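Local coordinates for protein SAM-dependent methyltransferase (Pyrococcus horikoshii, PDB 1WZN) that probably transfers a methyl group from S-adenosylmethionine to an unspecified acceptor, and binds the product S-adenosyl-L-homocysteine, at residues F113-I116 and M117-E121; T211-E214 and V215-A219. All coordinates share one frame; numbering follows the deposited sequence.

Contact 1: F113-I116 and M117-E121; sequences FSTI and MYFDE. With MG (magnesium ion), chain E; SAH (S-adenosyl-L-homocysteine), chain F.
The side chains of Phe-119 and Thr-115 cross at a slant, with Phe-119 CE2 4.1 Å from Thr-115 CG2. The first torsion of Phe-119 (chi1 -52°) sets CG anti to the carbonyl carbon and swings the ring toward the cofactor product, whose adenine N6 lies at the ring edge, 3.6 Å from Phe-119 CE1. Thr-115 meets the ribose end: its OG1 is 3.5 Å from C5' of S-adenosyl-L-homocysteine, while CG2 faces O4'. Farther along the ligand, Phe-113 CB stands 3.5 Å from its carboxylate O. Small, branched threonine fits beside the sugar, and flat phenylalanine suits the adenine rim. Were Phe-119 an alanine, the edge beside adenine N6 would be gone, probably opening a gap there and taking from the Thr-115 methyl one of its aromatic neighbours.

Behind this layer, the 3-10 turn of 115-118 fixes the spacing. Met-117 N bonds to Ser-114 O, Tyr-118 N to Thr-115 O (3.0 Å) and Phe-119 N to Ile-116 O. Tyr-118 OH is held by Tyr-5 and Asp-205. Beyond the turn, Asp-120 caps helix 121-134 through OD1, bonded to Asp-123 N, while OD2 binds magnesium at 2.4 Å. The chemistry thus divides: on this side aromatic and small side chains line the pocket, whereas Asp-70, His-72 and Asp-96 supply polar bonds, and the Asp-120 carboxylate serves both metal and helix end.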
loop_
_atom_site.group_PDB
_atom_site.type_symbol
_atom_site.label_atom_id
_atom_site.label_comp_id
_atom_site.label_asym_id
_atom_site.label_seq_id
_atom_site.Cartn_x
_atom_site.Cartn_y
_atom_site.Cartn_z
ATOM N N PHE A 113 19.310 1.069 -23.627
ATOM C CA PHE A 113 18.749 0.414 -22.455
ATOM C C PHE A 113 19.321 0.712 -21.072
ATOM O O PHE A 113 19.807 -0.184 -20.372
ATOM C CB PHE A 113 18.707 -1.104 -22.699
ATOM C CG PHE A 113 17.705 -1.838 -21.835
ATOM C CD1 PHE A 113 16.445 -1.298 -21.590
ATOM C CD2 PHE A 113 18.021 -3.072 -21.275
ATOM C CE1 PHE A 113 15.513 -1.977 -20.795
ATOM C CE2 PHE A 113 17.096 -3.759 -20.479
ATOM C CZ PHE A 113 15.842 -3.206 -20.241
ATOM N N SER A 114 19.262 1.986 -20.694
ATOM C CA SER A 114 19.670 2.439 -19.364
ATOM C C SER A 114 21.091 2.209 -18.901
ATOM O O SER A 114 21.366 2.325 -17.706
ATOM C CB SER A 114 18.734 1.812 -18.330
ATOM O OG SER A 114 17.399 1.837 -18.797
ATOM N N THR A 115 22.006 1.910 -19.812
ATOM C CA THR A 115 23.371 1.648 -19.389
ATOM C C THR A 115 24.141 2.804 -18.757
ATOM O O THR A 115 25.120 2.567 -18.053
ATOM C CB THR A 115 24.184 1.031 -20.545
ATOM O OG1 THR A 115 23.544 -0.182 -20.951
ATOM C CG2 THR A 115 25.612 0.704 -20.102
ATOM N N ILE A 116 23.721 4.051 -18.960
ATOM C CA ILE A 116 24.471 5.129 -18.314
ATOM C C ILE A 116 24.403 4.991 -16.800
ATOM O O ILE A 116 25.248 5.535 -16.089
ATOM C CB ILE A 116 23.967 6.554 -18.678
ATOM C CG1 ILE A 116 22.494 6.714 -18.311
ATOM C CG2 ILE A 116 24.230 6.842 -20.147
ATOM C CD1 ILE A 116 21.997 8.142 -18.457
ATOM N N MET A 117 23.412 4.249 -16.308
ATOM C CA MET A 117 23.249 4.066 -14.867
ATOM C C MET A 117 24.386 3.286 -14.213
ATOM O O MET A 117 24.544 3.324 -12.994
ATOM C CB MET A 117 21.909 3.389 -14.566
ATOM C CG MET A 117 20.706 4.274 -14.862
ATOM S SD MET A 117 19.119 3.509 -14.462
ATOM C CE MET A 117 19.133 3.599 -12.666
ATOM N N TYR A 118 25.181 2.579 -15.012
ATOM C CA TYR A 118 26.301 1.826 -14.458
ATOM C C TYR A 118 27.466 2.744 -14.110
ATOM O O TYR A 118 28.402 2.329 -13.430
ATOM C CB TYR A 118 26.783 0.756 -15.451
ATOM C CG TYR A 118 26.005 -0.533 -15.375
ATOM C CD1 TYR A 118 26.298 -1.492 -14.404
ATOM C CD2 TYR A 118 24.925 -0.763 -16.220
ATOM C CE1 TYR A 118 25.524 -2.647 -14.277
ATOM C CE2 TYR A 118 24.143 -1.909 -16.098
ATOM C CZ TYR A 118 24.447 -2.842 -15.123
ATOM O OH TYR A 118 23.652 -3.958 -14.983
ATOM N N PHE A 119 27.395 3.999 -14.549
ATOM C CA PHE A 119 28.488 4.944 -14.324
ATOM C C PHE A 119 28.178 6.086 -13.369
ATOM O O PHE A 119 27.112 6.696 -13.465
ATOM C CB PHE A 119 28.912 5.525 -15.675
ATOM C CG PHE A 119 29.197 4.479 -16.707
ATOM C CD1 PHE A 119 30.360 3.728 -16.644
ATOM C CD2 PHE A 119 28.274 4.205 -17.714
ATOM C CE1 PHE A 119 30.605 2.712 -17.573
ATOM C CE2 PHE A 119 28.508 3.192 -18.645
ATOM C CZ PHE A 119 29.674 2.446 -18.573
ATOM N N ASP A 120 29.105 6.378 -12.454
ATOM C CA ASP A 120 28.894 7.488 -11.527
ATOM C C ASP A 120 29.196 8.784 -12.273
ATOM O O ASP A 120 29.563 8.747 -13.449
ATOM C CB ASP A 120 29.761 7.370 -10.252
ATOM C CG ASP A 120 31.260 7.261 -10.532
ATOM O OD1 ASP A 120 31.756 7.756 -11.569
ATOM O OD2 ASP A 120 31.958 6.685 -9.669
ATOM N N GLU A 121 29.048 9.923 -11.603
ATOM C CA GLU A 121 29.264 11.209 -12.259
ATOM C C GLU A 121 30.598 11.348 -12.991
ATOM O O GLU A 121 30.630 11.761 -14.151
ATOM C CB GLU A 121 29.122 12.359 -11.255
ATOM C CG GLU A 121 29.037 13.721 -11.921
ATOM C CD GLU A 121 28.910 14.864 -10.930
ATOM O OE1 GLU A 121 29.869 15.108 -10.167
ATOM O OE2 GLU A 121 27.849 15.518 -10.914
HETATM MG MG MG E . 34.218 7.134 -9.099
HETATM N N SAH F . 22.586 -2.336 -25.308
HETATM C CA SAH F . 22.059 -3.731 -24.992
HETATM C CB SAH F . 22.400 -4.284 -23.635
HETATM C CG SAH F . 21.932 -3.598 -22.361
HETATM S SD SAH F . 22.658 -4.570 -20.965
HETATM C C SAH F . 20.482 -3.668 -25.219
HETATM O O SAH F . 19.949 -2.602 -25.582
HETATM O OXT SAH F . 19.842 -4.774 -25.015
HETATM C "C5'" SAH F . 23.963 -3.566 -20.368
HETATM C "C4'" SAH F . 25.352 -3.929 -21.087
HETATM O "O4'" SAH F . 26.278 -3.042 -20.449
HETATM C "C3'" SAH F . 25.902 -5.310 -20.811
HETATM O "O3'" SAH F . 26.032 -6.049 -22.027
HETATM C "C2'" SAH F . 27.270 -5.009 -20.071
HETATM O "O2'" SAH F . 28.261 -5.993 -20.340
HETATM C "C1'" SAH F . 27.611 -3.622 -20.584
HETATM N N9 SAH F . 28.472 -2.880 -19.868
HETATM C C8 SAH F . 28.460 -2.416 -18.560
HETATM N N7 SAH F . 29.485 -1.709 -18.213
HETATM C C5 SAH F . 30.294 -1.670 -19.382
HETATM C C6 SAH F . 31.558 -1.039 -19.635
HETATM N N6 SAH F . 32.232 -0.326 -18.722
HETATM N N1 SAH F . 32.048 -1.219 -20.912
HETATM C C2 SAH F . 31.394 -1.938 -21.870
HETATM N N3 SAH F . 30.179 -2.556 -21.663
HETATM C C4 SAH F . 29.692 -2.382 -20.403
HETATM O O HOH W 1 34.365 7.419 -11.067
HETATM O O HOH W 2 33.952 9.127 -8.496
#

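Contact 2: T211-E214 and V215-A219; sequences TPRE and VRLLA
Arg-213 and Arg-216 run side by side from neighbouring turns of helix 212-219, pointing the same way. Arg-216 begins with CB 3.6 Å from both Arg-213 O and Pro-212 O; with CG anti to the backbone N (chi1 173°) the chain leads off the helix, packing on Val-226 and Ile-228, then bends at chi3 (62°) and brings NH2 to within 3.5 Å of Arg-213 CG. NH1 has a long, weak ion pair with Glu-220. The guanidinium planes are turned 42° apart, and Arg-216 NH2 lies at the edge of the other group, 4.0 Å from Arg-213 NE. This pairing of like charges is probably eased by Glu-121 of the second subunit, salt-bridged to Arg-216 NH2.

The helix start is a capping box. Thr-211 OG1 accepts from Glu-214 N (3.1 Å) and is also hydrogen-bonded to Glu-214 of the second subunit. Glu-214 OE2 returns to Thr-211 N, less certainly because its position is less sure, while OE1 bonds to Gln-181. Threonine suits an N-cap because its hydroxyl can accept from a first-turn amide, and glutamate three residues on can reach the cap's own N-H. Leu-217 CG rests 3.2 Å from Arg-213 O.

Val-215 and Leu-218 pack on Phe-128, so the helix lies against helix 121-134 and strands 225-230 and 242-248, while Arg-213 and Leu-217 meet the second subunit.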
loop_
_atom_site.group_PDB
_atom_site.type_symbol
_atom_site.label_atom_id
_atom_site.label_comp_id
_atom_site.label_asym_id
_atom_site.label_seq_id
_atom_site.Cartn_x
_atom_site.Cartn_y
_atom_site.Cartn_z
ATOM N N THR A 211 18.605 12.456 -13.081
ATOM C CA THR A 211 17.384 13.078 -13.574
ATOM C C THR A 211 17.711 13.514 -14.995
ATOM O O THR A 211 18.881 13.564 -15.375
ATOM C CB THR A 211 17.007 14.328 -12.777
ATOM O OG1 THR A 211 18.060 15.295 -12.888
ATOM C CG2 THR A 211 16.772 13.972 -11.306
ATOM N N PRO A 212 16.689 13.826 -15.799
ATOM C CA PRO A 212 16.944 14.257 -17.177
ATOM C C PRO A 212 17.803 15.518 -17.213
ATOM O O PRO A 212 18.717 15.637 -18.027
ATOM C CB PRO A 212 15.541 14.498 -17.723
ATOM C CG PRO A 212 14.735 13.467 -16.998
ATOM C CD PRO A 212 15.251 13.583 -15.585
ATOM N N ARG A 213 17.509 16.455 -16.318
ATOM C CA ARG A 213 18.264 17.700 -16.269
ATOM C C ARG A 213 19.727 17.452 -15.911
ATOM O O ARG A 213 20.618 18.119 -16.435
ATOM C CB ARG A 213 17.627 18.663 -15.267
ATOM C CG ARG A 213 18.287 20.035 -15.215
ATOM C CD ARG A 213 17.445 20.978 -14.377
ATOM N NE ARG A 213 16.110 21.116 -14.948
ATOM C CZ ARG A 213 15.008 21.339 -14.239
ATOM N NH1 ARG A 213 15.074 21.450 -12.919
ATOM N NH2 ARG A 213 13.840 21.443 -14.854
ATOM N N GLU A 214 19.971 16.493 -15.022
ATOM C CA GLU A 214 21.336 16.155 -14.621
ATOM C C GLU A 214 22.141 15.674 -15.817
ATOM O O GLU A 214 23.263 16.119 -16.049
ATOM C CB GLU A 214 21.342 15.034 -13.587
ATOM C CG GLU A 214 21.077 15.441 -12.170
ATOM C CD GLU A 214 21.053 14.235 -11.262
ATOM O OE1 GLU A 214 21.126 14.401 -10.039
ATOM O OE2 GLU A 214 20.959 13.107 -11.778
ATOM N N VAL A 215 21.569 14.738 -16.563
ATOM C CA VAL A 215 22.260 14.207 -17.727
ATOM C C VAL A 215 22.532 15.317 -18.738
ATOM O O VAL A 215 23.622 15.381 -19.306
ATOM C CB VAL A 215 21.450 13.082 -18.392
ATOM C CG1 VAL A 215 22.249 12.489 -19.556
ATOM C CG2 VAL A 215 21.148 11.992 -17.366
ATOM N N ARG A 216 21.556 16.194 -18.957
ATOM C CA ARG A 216 21.744 17.294 -19.899
ATOM C C ARG A 216 22.888 18.204 -19.458
ATOM O O ARG A 216 23.738 18.581 -20.269
ATOM C CB ARG A 216 20.458 18.114 -20.060
ATOM C CG ARG A 216 20.662 19.376 -20.897
ATOM C CD ARG A 216 19.359 20.070 -21.276
ATOM N NE ARG A 216 18.604 20.542 -20.121
ATOM C CZ ARG A 216 19.061 21.405 -19.219
ATOM N NH1 ARG A 216 20.286 21.905 -19.326
ATOM N NH2 ARG A 216 18.289 21.770 -18.209
ATOM N N LEU A 217 22.916 18.551 -18.173
ATOM C CA LEU A 217 23.969 19.410 -17.633
ATOM C C LEU A 217 25.340 18.762 -17.787
ATOM O O LEU A 217 26.336 19.440 -18.045
ATOM C CB LEU A 217 23.722 19.701 -16.148
ATOM C CG LEU A 217 22.522 20.573 -15.779
ATOM C CD1 LEU A 217 22.360 20.578 -14.264
ATOM C CD2 LEU A 217 22.724 21.991 -16.309
ATOM N N LEU A 218 25.399 17.446 -17.615
ATOM C CA LEU A 218 26.666 16.745 -17.748
ATOM C C LEU A 218 27.063 16.610 -19.217
ATOM O O LEU A 218 28.243 16.655 -19.550
ATOM C CB LEU A 218 26.572 15.363 -17.093
ATOM C CG LEU A 218 26.414 15.380 -15.568
ATOM C CD1 LEU A 218 25.979 14.011 -15.070
ATOM C CD2 LEU A 218 27.727 15.799 -14.929
ATOM N N ALA A 219 26.070 16.464 -20.089
ATOM C CA ALA A 219 26.306 16.302 -21.526
ATOM C C ALA A 219 26.607 17.598 -22.282
ATOM O O ALA A 219 27.409 17.598 -23.219
ATOM C CB ALA A 219 25.113 15.613 -22.164
#

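Contact 1 and contact 2 lie about 12 Å apart between centres and touch directly: Ile-116 CD1 meets Val-215 CG2 at 4.1 Å, and Glu-121 CG meets Leu-218 CD2 at 3.9 Å. Both border helix 121-134, the first leading into its start and the second packing on its side. Contact 1 is partly buried, sits nearer the middle of the chain, about 9 Å from its centre against about 17 Å, and serves the ligand pocket with aromatic and small polar groups. Contact 2 is buried and mixes arginine ion pairs with aliphatic packing; seven of its residues lie within reach of the second subunit, which probably adds to its burial. Glu-121 belongs to both settings, since each copy reaches Arg-216 of the other.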